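Side-chain contacts in lysozyme inhibitor LprI-like N-terminal domain-containing protein (Burkholderia thailandensis, PDB 6AR7), which is of unknown function but contains an LprI-like domain, and so may act as a lysozyme inhibitor: residues Asp24-Ala29 with Asp50-Gln55; Arg66-Ala71 with Gly78-Gln83; His146-Cys151 with Gly204-Leu209; Lys170-Met175 with Thr182-Gln187. All coordinates share one frame; numbering follows the deposited sequence.

Contact 1. Residues Asp24-Ala29 with Asp50-Gln55; sequences DPIDVA and DEARQQ
Ile26 meets Ala52 and Gln55 where the short helix 25-34 packs on the long helix 42-70, a two-helix unit whose members are also joined covalently by the Cys33-Cys48 disulfide. Across it the CA atoms of Ile26 and Ala52 come within 6.2 Å, a close approach that the small methyl of Ala52 permits.

The first segment begins with Asp24 as N-cap of helix 25-34. Its OD1 accepts from Ile26 N at 2.8 Å, on the anti side of the carboxylate and only 17° out of its plane. OD2 of the same group makes a salt bridge to Arg129, so one carboxylate both starts this helix and ties it to helix 107-136. The carboxylate lies at the positive end of the helix dipole, which would probably stabilise its charge.

Ile26 carries the apolar contact. Its CG1 stands beside the backbone N (chi1 -62°), which leaves CG2 as the branch turned to Ala52, 4.2 Å from Ala52 CB. The longer branch ends in CD1, which rests on the backbone of Gln55, 3.8 Å from Gln55 C. The Ile26 and Gln55 side chains run past each other in opposite directions, bringing Gln55 OE1 to 3.8 Å from Ile26 CG2.

Asp27 extends the grip beyond segment 50-55: OD1 accepts from Trp56 NE1, and OD2 pairs with Arg122. On the second segment, Ala52 also touches Leu118 of helix 107-136.

A water closes the margin of the contact, donating to Ile26 O at 2.8 Å and to Gln55 OE1 at 3.2 Å.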
loop_
_atom_site.group_PDB
_atom_site.type_symbol
_atom_site.label_atom_id
_atom_site.label_comp_id
_atom_site.label_asym_id
_atom_site.label_seq_id
_atom_site.Cartn_x
_atom_site.Cartn_y
_atom_site.Cartn_z
ATOM N N ASP A 24 -12.687 -5.103 -11.640
ATOM C CA ASP A 24 -12.537 -3.744 -12.102
ATOM C C ASP A 24 -12.018 -3.752 -13.542
ATOM O O ASP A 24 -11.182 -4.596 -13.893
ATOM C CB ASP A 24 -11.588 -2.998 -11.178
ATOM C CG ASP A 24 -11.503 -1.525 -11.487
ATOM O OD1 ASP A 24 -10.799 -1.161 -12.460
ATOM O OD2 ASP A 24 -12.144 -0.733 -10.750
ATOM N N PRO A 25 -12.512 -2.850 -14.402
ATOM C CA PRO A 25 -12.038 -2.844 -15.803
ATOM C C PRO A 25 -10.522 -2.737 -15.927
ATOM O O PRO A 25 -9.953 -3.306 -16.859
ATOM C CB PRO A 25 -12.741 -1.630 -16.408
ATOM C CG PRO A 25 -13.990 -1.427 -15.521
ATOM C CD PRO A 25 -13.571 -1.851 -14.139
ATOM N N ILE A 26 -9.844 -2.080 -14.978
ATOM C CA ILE A 26 -8.387 -1.986 -15.042
ATOM C C ILE A 26 -7.752 -3.364 -14.960
ATOM O O ILE A 26 -6.779 -3.651 -15.669
ATOM C CB ILE A 26 -7.842 -1.072 -13.927
ATOM C CG1 ILE A 26 -8.376 0.350 -14.091
ATOM C CG2 ILE A 26 -6.299 -1.092 -13.933
ATOM C CD1 ILE A 26 -8.096 1.256 -12.917
ATOM N N ASP A 27 -8.266 -4.227 -14.071
ATOM C CA ASP A 27 -7.692 -5.561 -13.911
ATOM C C ASP A 27 -8.089 -6.471 -15.060
ATOM O O ASP A 27 -7.303 -7.337 -15.465
ATOM C CB ASP A 27 -8.112 -6.180 -12.580
ATOM C CG ASP A 27 -7.650 -5.353 -11.381
ATOM O OD1 ASP A 27 -6.586 -4.692 -11.473
ATOM O OD2 ASP A 27 -8.361 -5.368 -10.353
ATOM N N VAL A 28 -9.314 -6.314 -15.573
ATOM C CA VAL A 28 -9.712 -7.045 -16.779
ATOM C C VAL A 28 -8.787 -6.680 -17.939
ATOM O O VAL A 28 -8.325 -7.552 -18.687
ATOM C CB VAL A 28 -11.193 -6.765 -17.113
ATOM C CG1 VAL A 28 -11.589 -7.335 -18.482
ATOM C CG2 VAL A 28 -12.106 -7.336 -16.017
ATOM N N ALA A 29 -8.499 -5.385 -18.099
ATOM C CA ALA A 29 -7.645 -4.933 -19.201
ATOM C C ALA A 29 -6.213 -5.447 -19.051
ATOM O O ALA A 29 -5.583 -5.847 -20.038
ATOM C CB ALA A 29 -7.672 -3.405 -19.278
ATOM N N ASP A 50 2.833 -2.030 -15.446
ATOM C CA ASP A 50 3.064 -0.605 -15.245
ATOM C C ASP A 50 1.887 0.224 -15.766
ATOM O O ASP A 50 1.517 1.233 -15.153
ATOM C CB ASP A 50 4.380 -0.180 -15.910
ATOM C CG ASP A 50 5.623 -0.681 -15.153
ATOM O OD1 ASP A 50 5.518 -1.017 -13.952
ATOM O OD2 ASP A 50 6.710 -0.731 -15.763
ATOM N N GLU A 51 1.284 -0.183 -16.883
ATOM C CA GLU A 51 0.111 0.534 -17.389
ATOM C C GLU A 51 -1.069 0.396 -16.426
ATOM O O GLU A 51 -1.803 1.362 -16.187
ATOM C CB GLU A 51 -0.257 0.014 -18.782
ATOM C CG GLU A 51 0.651 0.558 -19.893
ATOM C CD GLU A 51 0.629 -0.285 -21.153
ATOM O OE1 GLU A 51 -0.078 -1.313 -21.173
ATOM O OE2 GLU A 51 1.331 0.079 -22.128
ATOM N N ALA A 52 -1.250 -0.798 -15.852
ATOM C CA ALA A 52 -2.298 -1.001 -14.855
ATOM C C ALA A 52 -2.053 -0.130 -13.631
ATOM O O ALA A 52 -2.983 0.477 -13.082
ATOM C CB ALA A 52 -2.353 -2.485 -14.470
ATOM N N ARG A 53 -0.794 -0.035 -13.205
ATOM C CA ARG A 53 -0.473 0.770 -12.036
ATOM C C ARG A 53 -0.799 2.234 -12.271
ATOM O O ARG A 53 -1.340 2.906 -11.390
ATOM C CB ARG A 53 0.996 0.597 -11.657
ATOM C CG ARG A 53 1.317 1.251 -10.322
ATOM C CD ARG A 53 2.771 1.615 -10.184
ATOM N NE ARG A 53 3.116 2.671 -11.116
ATOM C CZ ARG A 53 4.031 2.543 -12.065
ATOM N NH1 ARG A 53 4.710 1.400 -12.182
ATOM N NH2 ARG A 53 4.271 3.555 -12.895
ATOM N N GLN A 54 -0.463 2.749 -13.449
ATOM C CA GLN A 54 -0.791 4.136 -13.760
ATOM C C GLN A 54 -2.302 4.357 -13.763
ATOM O O GLN A 54 -2.785 5.395 -13.302
ATOM C CB GLN A 54 -0.208 4.515 -15.125
ATOM C CG GLN A 54 1.306 4.661 -15.167
ATOM C CD GLN A 54 1.823 4.776 -16.598
ATOM O OE1 GLN A 54 1.392 5.644 -17.354
ATOM N NE2 GLN A 54 2.748 3.895 -16.972
ATOM N N GLN A 55 -3.063 3.399 -14.298
ATOM C CA GLN A 55 -4.517 3.531 -14.294
ATOM C C GLN A 55 -5.059 3.496 -12.870
ATOM O O GLN A 55 -5.909 4.319 -12.514
ATOM C CB GLN A 55 -5.135 2.445 -15.169
ATOM C CG GLN A 55 -4.840 2.707 -16.662
ATOM C CD GLN A 55 -5.118 1.520 -17.535
ATOM O OE1 GLN A 55 -6.033 0.754 -17.278
ATOM N NE2 GLN A 55 -4.335 1.369 -18.593
HETATM O O HOH W 1 -4.907 -2.238 -17.247
#

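Contact 2. Residues Arg66-Ala71 with Gly78-Gln83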
loop_
_atom_site.group_PDB
_atom_site.type_symbol
_atom_site.label_atom_id
_atom_site.label_comp_id
_atom_site.label_asym_id
_atom_site.label_seq_id
_atom_site.Cartn_x
_atom_site.Cartn_y
_atom_site.Cartn_z
ATOM N N ARG A 66 -13.554 12.603 -5.091
ATOM C CA ARG A 66 -14.925 12.365 -4.632
ATOM C C ARG A 66 -15.016 12.444 -3.112
ATOM O O ARG A 66 -15.933 13.064 -2.560
ATOM C CB ARG A 66 -15.414 11.002 -5.099
ATOM C CG ARG A 66 -16.086 10.956 -6.435
ATOM C CD ARG A 66 -17.059 9.804 -6.395
ATOM N NE ARG A 66 -16.349 8.536 -6.287
ATOM C CZ ARG A 66 -16.770 7.501 -5.566
ATOM N NH1 ARG A 66 -17.891 7.594 -4.854
ATOM N NH2 ARG A 66 -16.055 6.382 -5.541
ATOM N N LEU A 67 -14.076 11.794 -2.426
ATOM C CA LEU A 67 -14.103 11.736 -0.971
ATOM C C LEU A 67 -14.036 13.131 -0.365
ATOM O O LEU A 67 -14.792 13.449 0.559
ATOM C CB LEU A 67 -12.932 10.884 -0.473
ATOM C CG LEU A 67 -13.029 10.255 0.914
ATOM C CD1 LEU A 67 -12.002 9.159 1.045
ATOM C CD2 LEU A 67 -12.780 11.305 1.972
ATOM N N VAL A 68 -13.140 13.975 -0.882
ATOM C CA VAL A 68 -12.985 15.320 -0.344
ATOM C C VAL A 68 -14.263 16.126 -0.560
ATOM O O VAL A 68 -14.643 16.943 0.289
ATOM C CB VAL A 68 -11.756 16.000 -0.981
ATOM C CG1 VAL A 68 -11.749 17.499 -0.697
ATOM C CG2 VAL A 68 -10.475 15.352 -0.498
ATOM N N LYS A 69 -14.973 15.875 -1.666
ATOM C CA LYS A 69 -16.181 16.640 -1.954
ATOM C C LYS A 69 -17.387 16.128 -1.175
ATOM O O LYS A 69 -18.316 16.899 -0.930
ATOM C CB LYS A 69 -16.473 16.642 -3.459
ATOM N N THR A 70 -17.426 14.843 -0.806
ATOM C CA THR A 70 -18.622 14.305 -0.166
ATOM C C THR A 70 -18.494 14.033 1.325
ATOM O O THR A 70 -19.521 13.924 1.999
ATOM C CB THR A 70 -19.061 13.004 -0.858
ATOM O OG1 THR A 70 -18.077 11.981 -0.655
ATOM C CG2 THR A 70 -19.269 13.243 -2.347
ATOM N N ALA A 71 -17.284 13.963 1.865
ATOM C CA ALA A 71 -17.183 13.535 3.247
ATOM C C ALA A 71 -17.563 14.665 4.194
ATOM O O ALA A 71 -17.396 15.841 3.863
ATOM C CB ALA A 71 -15.768 13.078 3.567
ATOM N N GLY A 78 -9.385 14.348 8.070
ATOM C CA GLY A 78 -8.693 13.113 8.402
ATOM C C GLY A 78 -8.157 12.397 7.176
ATOM O O GLY A 78 -7.007 11.953 7.156
ATOM N N TRP A 79 -8.987 12.258 6.137
ATOM C CA TRP A 79 -8.515 11.582 4.927
ATOM C C TRP A 79 -7.467 12.416 4.204
ATOM O O TRP A 79 -6.512 11.865 3.637
ATOM C CB TRP A 79 -9.685 11.249 3.999
ATOM C CG TRP A 79 -10.391 10.005 4.428
ATOM C CD1 TRP A 79 -11.511 9.929 5.206
ATOM C CD2 TRP A 79 -10.022 8.652 4.122
ATOM N NE1 TRP A 79 -11.854 8.615 5.413
ATOM C CE2 TRP A 79 -10.963 7.813 4.748
ATOM C CE3 TRP A 79 -8.986 8.070 3.383
ATOM C CZ2 TRP A 79 -10.895 6.422 4.660
ATOM C CZ3 TRP A 79 -8.928 6.692 3.293
ATOM C CH2 TRP A 79 -9.878 5.884 3.923
ATOM N N GLN A 80 -7.626 13.745 4.212
ATOM C CA GLN A 80 -6.609 14.600 3.613
ATOM C C GLN A 80 -5.271 14.379 4.289
ATOM O O GLN A 80 -4.230 14.315 3.626
ATOM C CB GLN A 80 -7.013 16.070 3.702
ATOM C CG GLN A 80 -8.163 16.418 2.783
ATOM C CD GLN A 80 -8.587 17.862 2.930
ATOM O OE1 GLN A 80 -8.578 18.404 4.033
ATOM N NE2 GLN A 80 -8.990 18.482 1.828
ATOM N N GLU A 81 -5.289 14.243 5.611
ATOM C CA GLU A 81 -4.068 13.935 6.330
ATOM C C GLU A 81 -3.527 12.569 5.920
ATOM O O GLU A 81 -2.322 12.420 5.670
ATOM C CB GLU A 81 -4.336 13.973 7.836
ATOM C CG GLU A 81 -3.121 13.617 8.682
ATOM C CD GLU A 81 -1.964 14.585 8.531
ATOM O OE1 GLU A 81 -2.185 15.754 8.158
ATOM O OE2 GLU A 81 -0.816 14.155 8.756
ATOM N N SER A 82 -4.409 11.569 5.806
ATOM C CA SER A 82 -3.958 10.231 5.429
ATOM C C SER A 82 -3.301 10.238 4.050
ATOM O O SER A 82 -2.291 9.556 3.831
ATOM C CB SER A 82 -5.131 9.251 5.467
ATOM O OG SER A 82 -5.863 9.270 4.255
ATOM N N GLN A 83 -3.839 11.032 3.119
ATOM C CA GLN A 83 -3.277 11.049 1.770
ATOM C C GLN A 83 -1.919 11.734 1.749
ATOM O O GLN A 83 -1.003 11.287 1.053
ATOM C CB GLN A 83 -4.242 11.734 0.795
ATOM C CG GLN A 83 -3.783 11.689 -0.685
ATOM C CD GLN A 83 -3.821 10.290 -1.289
ATOM O OE1 GLN A 83 -4.224 9.307 -0.648
ATOM N NE2 GLN A 83 -3.376 10.191 -2.532
#
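Trp79 and Leu67 form the inner half of this contact, and Trp79 can be followed outward atom by atom. Its CB lies 3.7 Å from Leu67 CD2. CG stands beside the backbone N (chi1 -81°), and the same Leu67 methyl serves CG and the pyrrole end of the ring, with Leu67 CD2 3.7 Å from Trp79 CD1. Deeper in the indole the other methyl takes over: Leu67 CD1 is 3.7 Å from Trp79 CD2 and also lies near Trp79 CE2 (4.1 Å) and CE3 (4.0 Å). It sits over the face of the five-membered ring, 3.9 Å from the centroid and 19° off the normal, a CH-pi contact. The side chains are nearly perpendicular, with both methyls against one face of the indole. At the polar edge NE1 hydrogen-bonds to Tyr135 OH, and Ala131 and Met197 also touch the side chain, which is buried between three helices.

On its backbone, Trp79 O accepts two bonds, from Gln83 N and from Ser82 OG at 2.7 Å. On the outer side Gln80 crosses Val68 at about a right angle in van der Waals contact, Val68 CG1 3.9 Å from Gln80 NE2.

Farther along the helices, Gln80 and Gln83 touch Tyr64, and Gln83 reaches Val60. Contacts thus step backward along helix 42-70 as they advance along helix 73-101, the signature of an antiparallel helical hairpin in an all-helical bundle.

Contact 3. Residues His146-Cys151 with Gly204-Leu209; sequences HRVRPC and GERVDL
Arg206 grips Arg149 O end-on with both terminal nitrogens, NH1 at 2.8 Å and NH2 at 2.9 Å. The N-H...O angles, 147° and 138°, are bent, as expected when two donors converge on one atom, and the oxygen lies close to the guanidinium plane. The arginine reaches so far because its chain is extended from CG to NE. NH1 has a second partner in Glu203, whose carboxylate would balance the charge.

Around this fork the loop wraps the guanidinium. Cys151 CA lies over one face, while Cys151 N approaches Arg206 NH2 to 3.4 Å; both are donors, so this is proximity and not a bond. Val148 CG1 comes in obliquely, 4.3 Å from Arg206 NH2.

Within the loop, His146 ND1 donates to Arg147 O at 3.1 Å, almost straight at 176°. NE2 of that ring is hydrogen-bonded to Val201 O, and two carbonyl partners are consistent with a doubly protonated imidazole.

The contact fastens the connection between helix 107-136 and helix 155-174 to helix 203-223 at the surface. The Cys151-Cys157 disulfide anchors the loop to helix 155-174, against whose Cys157 the Arg206 side chain also rests.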
loop_
_atom_site.group_PDB
_atom_site.type_symbol
_atom_site.label_atom_id
_atom_site.label_comp_id
_atom_site.label_asym_id
_atom_site.label_seq_id
_atom_site.Cartn_x
_atom_site.Cartn_y
_atom_site.Cartn_z
ATOM N N HIS A 146 -13.580 8.048 14.567
ATOM C CA HIS A 146 -13.766 7.420 15.864
ATOM C C HIS A 146 -12.463 7.492 16.656
ATOM O O HIS A 146 -11.390 7.789 16.118
ATOM C CB HIS A 146 -14.246 5.968 15.721
ATOM C CG HIS A 146 -13.350 5.114 14.883
ATOM N ND1 HIS A 146 -12.143 4.628 15.342
ATOM C CD2 HIS A 146 -13.482 4.657 13.616
ATOM C CE1 HIS A 146 -11.569 3.910 14.393
ATOM N NE2 HIS A 146 -12.360 3.911 13.336
ATOM N N ARG A 147 -12.579 7.222 17.953
ATOM C CA ARG A 147 -11.439 7.270 18.857
ATOM C C ARG A 147 -10.464 6.127 18.588
ATOM O O ARG A 147 -10.840 5.045 18.138
ATOM C CB ARG A 147 -11.908 7.224 20.314
ATOM N N VAL A 148 -9.195 6.379 18.885
ATOM C CA VAL A 148 -8.133 5.417 18.635
ATOM C C VAL A 148 -7.892 4.608 19.910
ATOM O O VAL A 148 -7.400 5.126 20.915
ATOM C CB VAL A 148 -6.856 6.128 18.171
ATOM C CG1 VAL A 148 -5.684 5.183 18.217
ATOM C CG2 VAL A 148 -7.056 6.687 16.761
ATOM N N ARG A 149 -8.243 3.354 19.872
ATOM C CA ARG A 149 -7.884 2.484 20.975
ATOM C C ARG A 149 -6.494 1.915 20.733
ATOM O O ARG A 149 -6.094 1.706 19.580
ATOM C CB ARG A 149 -8.889 1.343 21.108
ATOM C CG ARG A 149 -10.339 1.778 21.017
ATOM C CD ARG A 149 -11.286 0.587 20.983
ATOM N NE ARG A 149 -11.396 -0.068 22.287
ATOM C CZ ARG A 149 -12.230 0.319 23.248
ATOM N NH1 ARG A 149 -12.268 -0.333 24.403
ATOM N NH2 ARG A 149 -13.024 1.365 23.052
ATOM N N PRO A 150 -5.735 1.671 21.797
ATOM C CA PRO A 150 -4.392 1.104 21.622
ATOM C C PRO A 150 -4.434 -0.241 20.912
ATOM O O PRO A 150 -5.296 -1.082 21.181
ATOM C CB PRO A 150 -3.869 0.967 23.056
ATOM C CG PRO A 150 -4.654 1.940 23.846
ATOM C CD PRO A 150 -5.965 2.182 23.161
ATOM N N CYS A 151 -3.454 -0.446 20.032
ATOM C CA CYS A 151 -3.360 -1.686 19.276
ATOM C C CYS A 151 -3.325 -2.905 20.188
ATOM O O CYS A 151 -3.844 -3.968 19.831
ATOM C CB CYS A 151 -2.119 -1.614 18.381
ATOM S SG CYS A 151 -1.771 -3.028 17.324
ATOM N N GLY A 204 -10.882 -4.015 11.826
ATOM C CA GLY A 204 -10.437 -5.047 10.901
ATOM C C GLY A 204 -9.538 -4.505 9.804
ATOM O O GLY A 204 -8.513 -5.108 9.476
ATOM N N GLU A 205 -9.892 -3.346 9.243
ATOM C CA GLU A 205 -9.040 -2.723 8.228
ATOM C C GLU A 205 -7.732 -2.227 8.826
ATOM O O GLU A 205 -6.696 -2.232 8.150
ATOM C CB GLU A 205 -9.781 -1.574 7.539
ATOM C CG GLU A 205 -11.118 -2.005 6.960
ATOM C CD GLU A 205 -11.560 -1.168 5.780
ATOM O OE1 GLU A 205 -10.699 -0.804 4.958
ATOM O OE2 GLU A 205 -12.766 -0.878 5.667
ATOM N N ARG A 206 -7.768 -1.760 10.075
ATOM C CA ARG A 206 -6.531 -1.405 10.760
ATOM C C ARG A 206 -5.586 -2.608 10.816
ATOM O O ARG A 206 -4.409 -2.507 10.458
ATOM C CB ARG A 206 -6.867 -0.874 12.153
ATOM C CG ARG A 206 -5.678 -0.596 13.055
ATOM C CD ARG A 206 -6.177 -0.379 14.488
ATOM N NE ARG A 206 -5.170 0.298 15.307
ATOM C CZ ARG A 206 -5.337 0.635 16.580
ATOM N NH1 ARG A 206 -6.480 0.346 17.195
ATOM N NH2 ARG A 206 -4.361 1.252 17.241
ATOM N N VAL A 207 -6.111 -3.771 11.201
ATOM C CA VAL A 207 -5.309 -4.992 11.228
ATOM C C VAL A 207 -4.782 -5.332 9.838
ATOM O O VAL A 207 -3.617 -5.715 9.679
ATOM C CB VAL A 207 -6.135 -6.148 11.822
ATOM C CG1 VAL A 207 -5.367 -7.483 11.736
ATOM C CG2 VAL A 207 -6.509 -5.827 13.295
ATOM N N ASP A 208 -5.624 -5.201 8.811
ATOM C CA ASP A 208 -5.201 -5.576 7.461
ATOM C C ASP A 208 -4.140 -4.632 6.902
ATOM O O ASP A 208 -3.282 -5.068 6.127
ATOM C CB ASP A 208 -6.412 -5.645 6.534
ATOM C CG ASP A 208 -7.319 -6.824 6.861
ATOM O OD1 ASP A 208 -6.809 -7.797 7.470
ATOM O OD2 ASP A 208 -8.524 -6.780 6.513
ATOM N N LEU A 209 -4.174 -3.348 7.280
ATOM C CA LEU A 209 -3.084 -2.446 6.928
ATOM C C LEU A 209 -1.756 -2.972 7.448
ATOM O O LEU A 209 -0.750 -2.971 6.726
ATOM C CB LEU A 209 -3.327 -1.044 7.489
ATOM C CG LEU A 209 -4.227 -0.059 6.748
ATOM C CD1 LEU A 209 -4.448 1.193 7.615
ATOM C CD2 LEU A 209 -3.688 0.294 5.348
#

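Contact 4. Residues Lys170-Met175 with Thr182-Gln187; sequences KLRARM and TLVAAQ
Leu183 is the main apolar element, inserted between Leu171, Arg172 and Met175 of the facing segment. Its CD1 touches Leu171 CD2 at 3.7 Å. The other branch, CD2, presses on the helix backbone itself, 3.6 Å from Arg172 CA. The third apolar partner is Met175, present as selenomethionine: its SE stands 4.0 Å from Leu183 CD2. Bent at its last torsion (chi3 88°), Met175 turns its CE back to the start of the second segment, 4.4 Å from Thr182 OG1. Leu96 of helix 73-101 touches both Leu183 and Met175 and so extends the apolar cluster.

A mixed contact flanks it. Arg172 bends at chi3 (90°) and brings the edge of its guanidinium to Val184, with NH2 3.9 Å from Val184 CG2 near the group's plane. Its backbone O is bonded to Arg180 NE, a polar tie across the turn between the helices.

The backbone geometry suits an antiparallel helical hairpin: the axes of the short helical segments 170-174 and 182-187 approach to 11.0 Å, with their directions 152° apart.

Between the two segments the attachment is therefore dispersive, burying 231 Å² in all, and probably driven by removing leucine and methionine from water. At its margins Thr182 OG1 is satisfied by a hydrogen bond to Ser179 O, whereas the ion pair of Arg172 NH1 with Glu169 is long and weak.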
loop_
_atom_site.group_PDB
_atom_site.type_symbol
_atom_site.label_atom_id
_atom_site.label_comp_id
_atom_site.label_asym_id
_atom_site.label_seq_id
_atom_site.Cartn_x
_atom_site.Cartn_y
_atom_site.Cartn_z
ATOM N N LYS A 170 14.422 -8.853 10.903
ATOM C CA LYS A 170 15.077 -9.808 10.014
ATOM C C LYS A 170 15.545 -9.129 8.724
ATOM O O LYS A 170 16.657 -9.389 8.254
ATOM C CB LYS A 170 14.128 -10.975 9.721
ATOM C CG LYS A 170 14.708 -12.072 8.832
ATOM C CD LYS A 170 13.722 -13.226 8.664
ATOM C CE LYS A 170 13.957 -13.992 7.362
ATOM N NZ LYS A 170 12.714 -14.646 6.829
ATOM N N LEU A 171 14.709 -8.261 8.132
ATOM C CA LEU A 171 15.109 -7.543 6.921
ATOM C C LEU A 171 16.271 -6.602 7.203
ATOM O O LEU A 171 17.264 -6.581 6.466
ATOM C CB LEU A 171 13.926 -6.758 6.351
ATOM C CG LEU A 171 14.236 -5.771 5.209
ATOM C CD1 LEU A 171 14.825 -6.450 3.973
ATOM C CD2 LEU A 171 12.951 -5.014 4.837
ATOM N N ARG A 172 16.159 -5.810 8.271
ATOM C CA ARG A 172 17.204 -4.844 8.572
ATOM C C ARG A 172 18.554 -5.534 8.709
ATOM O O ARG A 172 19.576 -5.010 8.247
ATOM C CB ARG A 172 16.871 -4.076 9.844
ATOM C CG ARG A 172 18.002 -3.175 10.289
ATOM C CD ARG A 172 17.522 -1.936 11.015
ATOM N NE ARG A 172 17.411 -2.144 12.456
ATOM C CZ ARG A 172 16.889 -1.252 13.294
ATOM N NH1 ARG A 172 16.827 -1.516 14.595
ATOM N NH2 ARG A 172 16.404 -0.100 12.824
ATOM N N ALA A 173 18.578 -6.712 9.339
ATOM C CA ALA A 173 19.841 -7.418 9.536
ATOM C C ALA A 173 20.391 -7.991 8.232
ATOM O O ALA A 173 21.609 -8.136 8.097
ATOM C CB ALA A 173 19.678 -8.524 10.575
ATOM N N ARG A 174 19.528 -8.355 7.285
ATOM C CA ARG A 174 19.995 -8.972 6.046
ATOM C C ARG A 174 20.369 -7.960 4.972
ATOM O O ARG A 174 20.927 -8.349 3.940
ATOM C CB ARG A 174 18.938 -9.936 5.496
ATOM C CG ARG A 174 18.924 -11.286 6.197
ATOM C CD ARG A 174 17.776 -12.140 5.718
ATOM N NE ARG A 174 17.649 -13.370 6.492
ATOM C CZ ARG A 174 17.196 -14.518 5.997
ATOM N NH1 ARG A 174 16.816 -14.588 4.728
ATOM N NH2 ARG A 174 17.115 -15.591 6.772
HETATM N N MSE A 175 20.094 -6.681 5.186
HETATM C CA MSE A 175 20.400 -5.668 4.190
HETATM C C MSE A 175 21.822 -5.148 4.262
HETATM O O MSE A 175 22.420 -5.137 5.337
HETATM C CB MSE A 175 19.455 -4.491 4.334
HETATM C CG MSE A 175 18.072 -4.806 3.924
HETATM SE SE MSE A 175 17.094 -3.185 4.108
HETATM C CE MSE A 175 17.426 -2.422 2.345
ATOM N N THR A 182 17.335 3.623 4.410
ATOM C CA THR A 182 16.141 3.697 3.576
ATOM C C THR A 182 15.015 2.829 4.131
ATOM O O THR A 182 13.844 3.184 3.993
ATOM C CB THR A 182 16.465 3.320 2.128
ATOM O OG1 THR A 182 16.565 1.897 1.998
ATOM C CG2 THR A 182 17.794 3.963 1.718
ATOM N N LEU A 183 15.339 1.699 4.764
ATOM C CA LEU A 183 14.305 0.930 5.451
ATOM C C LEU A 183 13.767 1.703 6.651
ATOM O O LEU A 183 12.553 1.782 6.853
ATOM C CB LEU A 183 14.857 -0.427 5.895
ATOM C CG LEU A 183 13.988 -1.283 6.824
ATOM C CD1 LEU A 183 12.629 -1.617 6.222
ATOM C CD2 LEU A 183 14.734 -2.556 7.228
ATOM N N VAL A 184 14.665 2.280 7.460
ATOM C CA VAL A 184 14.241 3.074 8.614
ATOM C C VAL A 184 13.313 4.197 8.168
ATOM O O VAL A 184 12.232 4.398 8.731
ATOM C CB VAL A 184 15.465 3.634 9.367
ATOM C CG1 VAL A 184 15.018 4.542 10.502
ATOM C CG2 VAL A 184 16.345 2.504 9.897
ATOM N N ALA A 185 13.715 4.930 7.128
ATOM C CA ALA A 185 12.926 6.069 6.676
ATOM C C ALA A 185 11.580 5.623 6.096
ATOM O O ALA A 185 10.531 6.213 6.402
ATOM C CB ALA A 185 13.729 6.876 5.658
ATOM N N ALA A 186 11.583 4.586 5.250
ATOM C CA ALA A 186 10.324 4.130 4.660
ATOM C C ALA A 186 9.361 3.631 5.725
ATOM O O ALA A 186 8.162 3.942 5.687
ATOM C CB ALA A 186 10.578 3.028 3.634
ATOM N N GLN A 187 9.870 2.861 6.693
ATOM C CA GLN A 187 9.008 2.285 7.713
ATOM C C GLN A 187 8.427 3.364 8.619
ATOM O O GLN A 187 7.267 3.278 9.035
ATOM C CB GLN A 187 9.791 1.281 8.550
ATOM C CG GLN A 187 8.930 0.583 9.574
ATOM C CD GLN A 187 7.869 -0.283 8.931
ATOM O OE1 GLN A 187 7.934 -0.600 7.742
ATOM N NE2 GLN A 187 6.891 -0.675 9.715
#

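In the fold
Along the chain the order is contact 1, contact 2, then contact 4 lying within the span bracketed by contact 3. Contacts 1 and 2 share helix 42-70, with centres 23 Å apart, and belong to the first LprI-like range. Contacts 3 and 4, centres 24 Å apart, fall in the second, partial one: contact 3 joins the loop before helix 155-174 to helix 203-223, contact 4 helices 155-174 and 180-197. Contact 4 lies across the chain's centre from contacts 1 and 2, centres 30 and 31 Å away, whereas those of contacts 2 and 3 are 18 Å apart. Contacts 1, 2 and 4 join successive helices of one bundle, the first pair also disulfide-linked; contact 3, containing Cys151, ties distant parts.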